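Local coordinates for protein dihydropteroate synthase (PDB 7L6P) that probably catalyses the condensation of para-aminobenzoate with 6-hydroxymethyl-7,8-dihydropterin diphosphate to give 7,8-dihydropteroate, a precursor of folate, at residues 48-53 with 91-96; 151-156 with 172-177; 212-217 with 257-262. All blocks are in the same frame, centred on the assembly; numbering follows the deposited sequence.

Contact 1 (48-53 with 91-96)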
loop_
_atom_site.group_PDB
_atom_site.type_symbol
_atom_site.label_atom_id
_atom_site.label_comp_id
_atom_site.label_asym_id
_atom_site.label_seq_id
_atom_site.Cartn_x
_atom_site.Cartn_y
_atom_site.Cartn_z
ATOM N N ASP A 48 8.359 -31.141 -14.983
ATOM C CA ASP A 48 7.213 -30.842 -15.839
ATOM C C ASP A 48 6.700 -29.416 -15.604
ATOM O O ASP A 48 6.127 -29.119 -14.553
ATOM C CB ASP A 48 6.091 -31.853 -15.595
ATOM C CG ASP A 48 4.895 -31.630 -16.505
ATOM O OD1 ASP A 48 5.079 -31.105 -17.626
ATOM O OD2 ASP A 48 3.768 -31.974 -16.091
ATOM N N THR A 49 6.896 -28.542 -16.598
ATOM C CA THR A 49 6.478 -27.147 -16.470
ATOM C C THR A 49 4.966 -26.967 -16.510
ATOM O O THR A 49 4.470 -25.956 -16.001
ATOM C CB THR A 49 7.128 -26.291 -17.559
ATOM O OG1 THR A 49 6.482 -26.536 -18.811
ATOM C CG2 THR A 49 8.613 -26.617 -17.671
ATOM N N THR A 50 4.222 -27.901 -17.106
ATOM C CA THR A 50 2.768 -27.768 -17.112
ATOM C C THR A 50 2.187 -27.984 -15.718
ATOM O O THR A 50 1.439 -27.142 -15.209
ATOM C CB THR A 50 2.146 -28.737 -18.117
ATOM O OG1 THR A 50 2.405 -28.272 -19.452
ATOM C CG2 THR A 50 0.637 -28.837 -17.904
ATOM N N GLU A 51 2.549 -29.094 -15.068
ATOM C CA GLU A 51 2.015 -29.380 -13.739
ATOM C C GLU A 51 2.412 -28.297 -12.744
ATOM O O GLU A 51 1.648 -27.979 -11.827
ATOM C CB GLU A 51 2.481 -30.756 -13.261
ATOM N N ALA A 52 3.616 -27.738 -12.898
ATOM C CA ALA A 52 4.059 -26.646 -12.036
ATOM C C ALA A 52 3.185 -25.400 -12.194
ATOM O O ALA A 52 2.798 -24.774 -11.198
ATOM C CB ALA A 52 5.513 -26.306 -12.346
ATOM N N ALA A 53 2.874 -25.014 -13.445
ATOM C CA ALA A 53 2.088 -23.804 -13.687
ATOM C C ALA A 53 0.661 -23.959 -13.189
ATOM O O ALA A 53 0.076 -23.009 -12.657
ATOM C CB ALA A 53 2.094 -23.451 -15.174
ATOM N N VAL A 91 0.658 -23.221 -23.318
ATOM C CA VAL A 91 -0.463 -22.622 -22.596
ATOM C C VAL A 91 -1.735 -23.466 -22.665
ATOM O O VAL A 91 -2.548 -23.431 -21.733
ATOM C CB VAL A 91 -0.760 -21.187 -23.088
ATOM C CG1 VAL A 91 0.500 -20.336 -23.102
ATOM C CG2 VAL A 91 -1.459 -21.194 -24.442
ATOM N N ILE A 92 -1.941 -24.216 -23.756
ATOM C CA ILE A 92 -3.194 -24.966 -23.903
ATOM C C ILE A 92 -3.393 -25.985 -22.785
ATOM O O ILE A 92 -4.475 -25.994 -22.175
ATOM C CB ILE A 92 -3.294 -25.581 -25.306
ATOM C CG1 ILE A 92 -3.384 -24.476 -26.354
ATOM C CG2 ILE A 92 -4.531 -26.459 -25.410
ATOM C CD1 ILE A 92 -4.587 -23.585 -26.152
ATOM N N PRO A 93 -2.426 -26.862 -22.461
ATOM C CA PRO A 93 -2.657 -27.766 -21.322
ATOM C C PRO A 93 -2.885 -27.019 -20.025
ATOM O O PRO A 93 -3.699 -27.454 -19.202
ATOM C CB PRO A 93 -1.382 -28.625 -21.275
ATOM C CG PRO A 93 -0.359 -27.836 -22.009
ATOM C CD PRO A 93 -1.118 -27.120 -23.092
ATOM N N VAL A 94 -2.204 -25.889 -19.826
ATOM C CA VAL A 94 -2.368 -25.156 -18.577
ATOM C C VAL A 94 -3.763 -24.553 -18.495
ATOM O O VAL A 94 -4.366 -24.503 -17.420
ATOM C CB VAL A 94 -1.272 -24.086 -18.436
ATOM C CG1 VAL A 94 -1.524 -23.204 -17.214
ATOM C CG2 VAL A 94 0.091 -24.741 -18.341
ATOM N N ILE A 95 -4.312 -24.115 -19.626
ATOM C CA ILE A 95 -5.656 -23.550 -19.616
ATOM C C ILE A 95 -6.693 -24.651 -19.443
ATOM O O ILE A 95 -7.609 -24.535 -18.621
ATOM C CB ILE A 95 -5.922 -22.737 -20.892
ATOM C CG1 ILE A 95 -5.047 -21.492 -20.928
ATOM C CG2 ILE A 95 -7.350 -22.269 -20.895
ATOM C CD1 ILE A 95 -5.201 -20.691 -22.187
ATOM N N GLU A 96 -6.575 -25.731 -20.222
ATOM C CA GLU A 96 -7.540 -26.823 -20.109
ATOM C C GLU A 96 -7.664 -27.302 -18.670
ATOM O O GLU A 96 -8.773 -27.416 -18.135
ATOM C CB GLU A 96 -7.158 -27.990 -21.025
ATOM C CG GLU A 96 -7.522 -27.792 -22.486
ATOM C CD GLU A 96 -6.970 -28.890 -23.377
ATOM O OE1 GLU A 96 -5.968 -29.528 -22.996
ATOM O OE2 GLU A 96 -7.558 -29.137 -24.451
#

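Contact 2 (151-156 with 172-177)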
loop_
_atom_site.group_PDB
_atom_site.type_symbol
_atom_site.label_atom_id
_atom_site.label_comp_id
_atom_site.label_asym_id
_atom_site.label_seq_id
_atom_site.Cartn_x
_atom_site.Cartn_y
_atom_site.Cartn_z
ATOM N N LEU A 151 -7.666 -4.135 -24.167
ATOM C CA LEU A 151 -6.885 -3.363 -25.119
ATOM C C LEU A 151 -5.800 -2.624 -24.344
ATOM O O LEU A 151 -6.080 -1.653 -23.629
ATOM C CB LEU A 151 -7.765 -2.396 -25.900
ATOM C CG LEU A 151 -8.964 -3.044 -26.605
ATOM C CD1 LEU A 151 -9.795 -2.000 -27.365
ATOM C CD2 LEU A 151 -8.532 -4.187 -27.514
ATOM N N MET A 152 -4.564 -3.081 -24.485
ATOM C CA MET A 152 -3.444 -2.419 -23.843
ATOM C C MET A 152 -2.813 -1.416 -24.798
ATOM O O MET A 152 -2.887 -1.561 -26.020
ATOM C CB MET A 152 -2.393 -3.431 -23.400
ATOM C CG MET A 152 -1.512 -2.891 -22.293
ATOM S SD MET A 152 -0.163 -3.994 -21.842
ATOM C CE MET A 152 1.012 -3.580 -23.125
ATOM N N HIS A 153 -2.211 -0.381 -24.224
ATOM C CA HIS A 153 -1.371 0.544 -24.963
ATOM C C HIS A 153 0.082 0.153 -24.766
ATOM O O HIS A 153 0.521 -0.078 -23.629
ATOM C CB HIS A 153 -1.553 1.990 -24.515
ATOM C CG HIS A 153 -0.568 2.931 -25.144
ATOM N ND1 HIS A 153 0.709 3.121 -24.655
ATOM C CD2 HIS A 153 -0.668 3.710 -26.249
ATOM C CE1 HIS A 153 1.353 3.982 -25.425
ATOM N NE2 HIS A 153 0.539 4.354 -26.400
ATOM N N MET A 154 0.809 0.053 -25.871
ATOM C CA MET A 154 2.264 0.007 -25.846
ATOM C C MET A 154 2.816 0.765 -27.037
ATOM O O MET A 154 2.256 0.719 -28.132
ATOM C CB MET A 154 2.800 -1.422 -25.856
ATOM C CG MET A 154 2.413 -2.244 -27.068
ATOM S SD MET A 154 3.388 -3.755 -27.208
ATOM C CE MET A 154 4.958 -3.004 -27.569
ATOM N N GLN A 155 3.906 1.474 -26.799
ATOM C CA GLN A 155 4.742 2.018 -27.853
ATOM C C GLN A 155 5.751 0.937 -28.220
ATOM O O GLN A 155 6.332 0.318 -27.334
ATOM C CB GLN A 155 5.437 3.288 -27.371
ATOM C CG GLN A 155 5.600 4.350 -28.432
ATOM C CD GLN A 155 6.141 5.660 -27.880
ATOM O OE1 GLN A 155 5.474 6.694 -27.944
ATOM N NE2 GLN A 155 7.358 5.626 -27.344
ATOM N N GLY A 156 5.872 0.637 -29.503
ATOM C CA GLY A 156 6.729 -0.433 -29.968
ATOM C C GLY A 156 5.939 -1.632 -30.457
ATOM O O GLY A 156 4.721 -1.584 -30.640
ATOM N N ALA A 172 -2.593 12.365 -23.248
ATOM C CA ALA A 172 -3.384 12.599 -24.460
ATOM C C ALA A 172 -3.104 11.544 -25.526
ATOM O O ALA A 172 -4.021 11.115 -26.240
ATOM C CB ALA A 172 -3.105 13.998 -25.011
ATOM N N GLU A 173 -1.852 11.085 -25.630
ATOM C CA GLU A 173 -1.484 10.131 -26.671
ATOM C C GLU A 173 -1.968 8.725 -26.346
ATOM O O GLU A 173 -2.342 7.974 -27.257
ATOM C CB GLU A 173 0.024 10.149 -26.883
ATOM C CG GLU A 173 0.464 11.405 -27.587
ATOM C CD GLU A 173 1.986 11.515 -27.756
ATOM O OE1 GLU A 173 2.608 10.565 -28.300
ATOM O OE2 GLU A 173 2.539 12.564 -27.354
ATOM N N VAL A 174 -1.913 8.335 -25.065
ATOM C CA VAL A 174 -2.480 7.053 -24.654
ATOM C C VAL A 174 -3.989 7.080 -24.818
ATOM O O VAL A 174 -4.597 6.112 -25.287
ATOM C CB VAL A 174 -2.073 6.706 -23.202
ATOM C CG1 VAL A 174 -2.853 5.510 -22.699
ATOM C CG2 VAL A 174 -0.579 6.409 -23.109
ATOM N N HIS A 175 -4.617 8.190 -24.432
ATOM C CA HIS A 175 -6.045 8.355 -24.663
ATOM C C HIS A 175 -6.382 8.200 -26.142
ATOM O O HIS A 175 -7.215 7.363 -26.515
ATOM C CB HIS A 175 -6.495 9.727 -24.151
ATOM C CG HIS A 175 -7.965 9.966 -24.262
ATOM N ND1 HIS A 175 -8.529 10.656 -25.315
ATOM C CD2 HIS A 175 -8.992 9.618 -23.450
ATOM C CE1 HIS A 175 -9.839 10.713 -25.157
ATOM N NE2 HIS A 175 -10.146 10.088 -24.034
ATOM N N GLY A 176 -5.710 8.975 -27.006
ATOM C CA GLY A 176 -6.039 8.947 -28.426
ATOM C C GLY A 176 -5.893 7.558 -29.006
ATOM O O GLY A 176 -6.743 7.095 -29.773
ATOM N N PHE A 177 -4.843 6.854 -28.593
ATOM C CA PHE A 177 -4.630 5.491 -29.060
ATOM C C PHE A 177 -5.791 4.599 -28.665
ATOM O O PHE A 177 -6.380 3.919 -29.513
ATOM C CB PHE A 177 -3.327 4.936 -28.485
ATOM C CG PHE A 177 -3.114 3.457 -28.748
ATOM C CD1 PHE A 177 -3.603 2.492 -27.866
ATOM C CD2 PHE A 177 -2.362 3.032 -29.840
ATOM C CE1 PHE A 177 -3.378 1.127 -28.082
ATOM C CE2 PHE A 177 -2.142 1.665 -30.056
ATOM C CZ PHE A 177 -2.669 0.712 -29.181
#

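Contact 3 (212-217 with 257-262)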
loop_
_atom_site.group_PDB
_atom_site.type_symbol
_atom_site.label_atom_id
_atom_site.label_comp_id
_atom_site.label_asym_id
_atom_site.label_seq_id
_atom_site.Cartn_x
_atom_site.Cartn_y
_atom_site.Cartn_z
ATOM N N THR A 212 3.021 9.716 -14.438
ATOM C CA THR A 212 2.039 10.643 -14.981
ATOM C C THR A 212 0.737 9.905 -15.337
ATOM O O THR A 212 -0.351 10.290 -14.887
ATOM C CB THR A 212 2.645 11.388 -16.179
ATOM O OG1 THR A 212 3.633 12.333 -15.712
ATOM C CG2 THR A 212 1.561 12.133 -16.974
ATOM N N LEU A 213 0.843 8.784 -16.064
ATOM C CA LEU A 213 -0.342 7.982 -16.378
ATOM C C LEU A 213 -1.045 7.492 -15.120
ATOM O O LEU A 213 -2.276 7.510 -15.045
ATOM C CB LEU A 213 0.037 6.787 -17.242
ATOM C CG LEU A 213 0.334 7.093 -18.698
ATOM C CD1 LEU A 213 1.057 5.909 -19.312
ATOM C CD2 LEU A 213 -0.992 7.454 -19.460
ATOM N N LEU A 214 -0.283 6.984 -14.142
ATOM C CA LEU A 214 -0.917 6.464 -12.932
ATOM C C LEU A 214 -1.621 7.576 -12.182
ATOM O O LEU A 214 -2.757 7.404 -11.734
ATOM C CB LEU A 214 0.108 5.782 -12.023
ATOM C CG LEU A 214 -0.452 5.245 -10.684
ATOM C CD1 LEU A 214 -1.585 4.245 -10.922
ATOM C CD2 LEU A 214 0.665 4.638 -9.775
ATOM N N ALA A 215 -0.982 8.741 -12.077
ATOM C CA ALA A 215 -1.567 9.838 -11.316
ATOM C C ALA A 215 -2.843 10.364 -11.971
ATOM O O ALA A 215 -3.811 10.681 -11.269
ATOM C CB ALA A 215 -0.547 10.959 -11.151
ATOM N N ARG A 216 -2.853 10.489 -13.301
ATOM C CA ARG A 216 -4.005 10.985 -14.041
ATOM C C ARG A 216 -4.839 9.857 -14.652
ATOM O O ARG A 216 -5.609 10.105 -15.577
ATOM C CB ARG A 216 -3.551 11.968 -15.129
ATOM C CG ARG A 216 -2.354 12.825 -14.711
ATOM C CD ARG A 216 -2.380 14.238 -15.279
ATOM N NE ARG A 216 -2.021 14.320 -16.691
ATOM C CZ ARG A 216 -0.871 14.803 -17.148
ATOM N NH1 ARG A 216 0.087 15.210 -16.322
ATOM N NH2 ARG A 216 -0.683 14.893 -18.462
ATOM N N SER A 217 -4.717 8.624 -14.142
ATOM C CA SER A 217 -5.430 7.510 -14.771
ATOM C C SER A 217 -6.950 7.628 -14.667
ATOM O O SER A 217 -7.666 7.027 -15.479
ATOM C CB SER A 217 -4.996 6.181 -14.162
ATOM O OG SER A 217 -5.228 6.158 -12.778
ATOM N N HIS A 257 -0.608 -0.622 -6.787
ATOM C CA HIS A 257 -1.914 -1.151 -7.167
ATOM C C HIS A 257 -3.048 -0.554 -6.339
ATOM O O HIS A 257 -4.144 -0.351 -6.866
ATOM C CB HIS A 257 -1.894 -2.675 -7.071
ATOM C CG HIS A 257 -1.082 -3.302 -8.149
ATOM N ND1 HIS A 257 -0.082 -4.216 -7.902
ATOM C CD2 HIS A 257 -1.094 -3.104 -9.493
ATOM C CE1 HIS A 257 0.488 -4.558 -9.047
ATOM N NE2 HIS A 257 -0.102 -3.895 -10.025
ATOM N N LEU A 258 -2.814 -0.247 -5.065
ATOM C CA LEU A 258 -3.823 0.462 -4.281
ATOM C C LEU A 258 -4.135 1.813 -4.902
ATOM O O LEU A 258 -5.306 2.195 -5.044
ATOM C CB LEU A 258 -3.350 0.628 -2.829
ATOM C CG LEU A 258 -4.226 1.405 -1.856
ATOM C CD1 LEU A 258 -5.674 0.937 -1.914
ATOM C CD2 LEU A 258 -3.677 1.193 -0.440
ATOM N N ILE A 259 -3.088 2.562 -5.262
ATOM C CA ILE A 259 -3.275 3.864 -5.894
ATOM C C ILE A 259 -4.005 3.716 -7.215
ATOM O O ILE A 259 -4.873 4.524 -7.554
ATOM C CB ILE A 259 -1.917 4.563 -6.093
ATOM C CG1 ILE A 259 -1.241 4.819 -4.739
ATOM C CG2 ILE A 259 -2.067 5.834 -6.946
ATOM C CD1 ILE A 259 0.223 5.234 -4.864
ATOM N N ALA A 260 -3.631 2.711 -8.005
ATOM C CA ALA A 260 -4.309 2.474 -9.277
ATOM C C ALA A 260 -5.792 2.216 -9.062
ATOM O O ALA A 260 -6.630 2.665 -9.855
ATOM C CB ALA A 260 -3.656 1.302 -10.010
ATOM N N VAL A 261 -6.138 1.465 -8.012
ATOM C CA VAL A 261 -7.542 1.181 -7.733
ATOM C C VAL A 261 -8.257 2.432 -7.241
ATOM O O VAL A 261 -9.400 2.716 -7.629
ATOM C CB VAL A 261 -7.649 0.013 -6.750
ATOM C CG1 VAL A 261 -9.089 -0.105 -6.174
ATOM C CG2 VAL A 261 -7.225 -1.248 -7.445
ATOM N N GLN A 262 -7.601 3.215 -6.391
ATOM C CA GLN A 262 -8.214 4.463 -5.959
ATOM C C GLN A 262 -8.525 5.386 -7.132
ATOM O O GLN A 262 -9.415 6.232 -7.033
ATOM C CB GLN A 262 -7.311 5.183 -4.966
ATOM C CG GLN A 262 -7.070 4.402 -3.682
ATOM C CD GLN A 262 -6.045 5.051 -2.799
ATOM O OE1 GLN A 262 -5.069 5.631 -3.280
ATOM N NE2 GLN A 262 -6.270 4.983 -1.490
HETATM O O HOH W 1 -5.446 3.614 -12.393
#

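Contact 1 (48-53 with 91-96)
Thr50 and Ala53, one turn apart on helix 49-62, meet Pro93 and Val94 on helix 84-101. The apolar contacts do most of the work. Val94 turns both of its methyls toward Ala53: CG2 lies 4.0 Å from Ala53 CB, and CG1 stands slightly farther off at 4.2 Å. With CG1 anti to its backbone N (chi1 173°), Val94 keeps CG2 on the side of that N, where it serves Ala53 and also the methyl of Thr50, with CG2 to CG2 at 4.2 Å. The Thr50 and Val94 side chains lie alongside one another, each heading the contrary way.

The second kind of contact is a hydroxyl-bearing residue against a proline ring. Thr50 lies square across Pro93 and lays both its branches on the ring, CG2 at 3.9 Å from Pro93 CB and OG1 at 3.8 Å from Pro93 CG. The OG1 contact is van der Waals.

The side-chain hydrogen bonds lie within 48-53. The Asp48 carboxylate reaches forward to the first turn, OD1 to Thr50 N at 3.4 Å and OD2 to Glu51 N at 3.3 Å, weak hydrogen bonds to two amides there.

The short axes come within 9.2 Å of each other at 38°, and Thr50 faces Val94 at the nearest backbone point. Behind the pair, Val36 touches both Ala53 and Val94, while Ile70 of strand 67-71 packs on Val94, so the inner part of the seam runs on into the barrel wall.

No hydrogen bond joins the two helices here. The chemistry implies a joint held by shape and dispersion, greasier at Ala53 and Val94, which are buried, and more mixed at Thr50 and Pro93, which are partly exposed.

Contact 2 (151-156 with 172-177)
The imidazole ring of His153 and the phenyl of Phe177 form a T-shaped stack, with the edge of the histidine directed at the face of the phenylalanine. Their centroids are 4.9 Å apart and the planes stand at 86°, close to perpendicular. The histidine leads with CD2, which sits 3.5 Å from Phe177 CG, over the phenyl face at its rim, by CG and CD1, next to the stem of the ring; Phe177 CB lies in the His153 ring plane beside that same edge.

One face of the histidine ring is covered by Val174, whose CG2 rests over its centre, 3.8 Å from the centroid, in a CH-pi contact. Val174 holds CG2 beside its backbone N, with CG1 anti to that N (chi1 170°). CG2 alone meets the ring; CG1 comes only near His153 CB, at 4.2 Å. The phenyl ring has a neighbour at its own edge: Met152 O lies near its plane, 3.4 Å from Phe177 CE1.

Both aromatic residues carry CG anti to the backbone N, which sends His153 from the chain after strand 149-152 toward helix 170-188 and Phe177 back to meet it. The His153 ring is thus set by a methyl on one face and a phenyl at one edge, and ND1 is hydrogen-bonded to Lys205 NZ. Tyr167 also touches His153.

Met152 points its CB away from the helix, and its side chain comes to about 4 Å from a bound imidazole, probably from the crystallisation liquor, in the active site. The end of strand 149-152, which lies between strands 126-129 and 195-198, and the loop that leaves it pack against helix 170-188, the next long helix: the beta-alpha connection of a TIM barrel, with one side of the strand end at the pocket.

Contact 3 (212-217 with 257-262)
Leu214 and Ala260 join two outer helices of the TIM barrel, helix 207-215 near its C-terminal end and helix 250-262 near its own. Leu214 brings both branches. CD1 rests on Ala260, 3.6 Å from its CA and 3.7 Å from its CB, close enough to lie directly on the helix backbone. CD2 goes to Ile259 CG2 at 4.1 Å, the two side chains being nearly perpendicular. CG stands anti to the backbone N (chi1 178°), which carries the Leu214 side chain off its helix, and chi2 (58°) then turns CD1 to Ala260 and CD2 to Ile259.

Beside this patch a water links the segments. It donates to Ala260 O at 3.0 Å and lies 2.6 Å from Ser217 OG, a water-mediated link between that carbonyl and the hydroxyl of Ser217, just past helix 207-215.

Around the contact, Leu213 and Thr212 pack on helix 170-188. Helix 250-262 in turn packs Val261 and Leu258 on Trp283 of helix 273-287, with His257 and Val261 against strand 267-270. The second subunit closes over the outside: its Val286 packs on Leu214, and its Gln262 is hydrogen-bonded to Gln262.

All three contacts belong to one TIM barrel; contacts 1 and 3 join outer helices, contact 2 a strand end and its loop to a helix. Contacts 2 and 3 are neighbours, their centres 16 Å apart, and where Val174 CG2 meets Leu213 CD2 at 3.8 Å the two pack directly on each other. Contact 1 lies across the centre of the chain, its centre 32 Å from that of contact 2 and 33 Å from that of contact 3; its nearest atoms stay about 16 Å and about 19 Å away from them. Contact 2 borders the active-site imidazole through Met152, contact 3 reaches the second subunit, and no residue of the other chain touches contact 1.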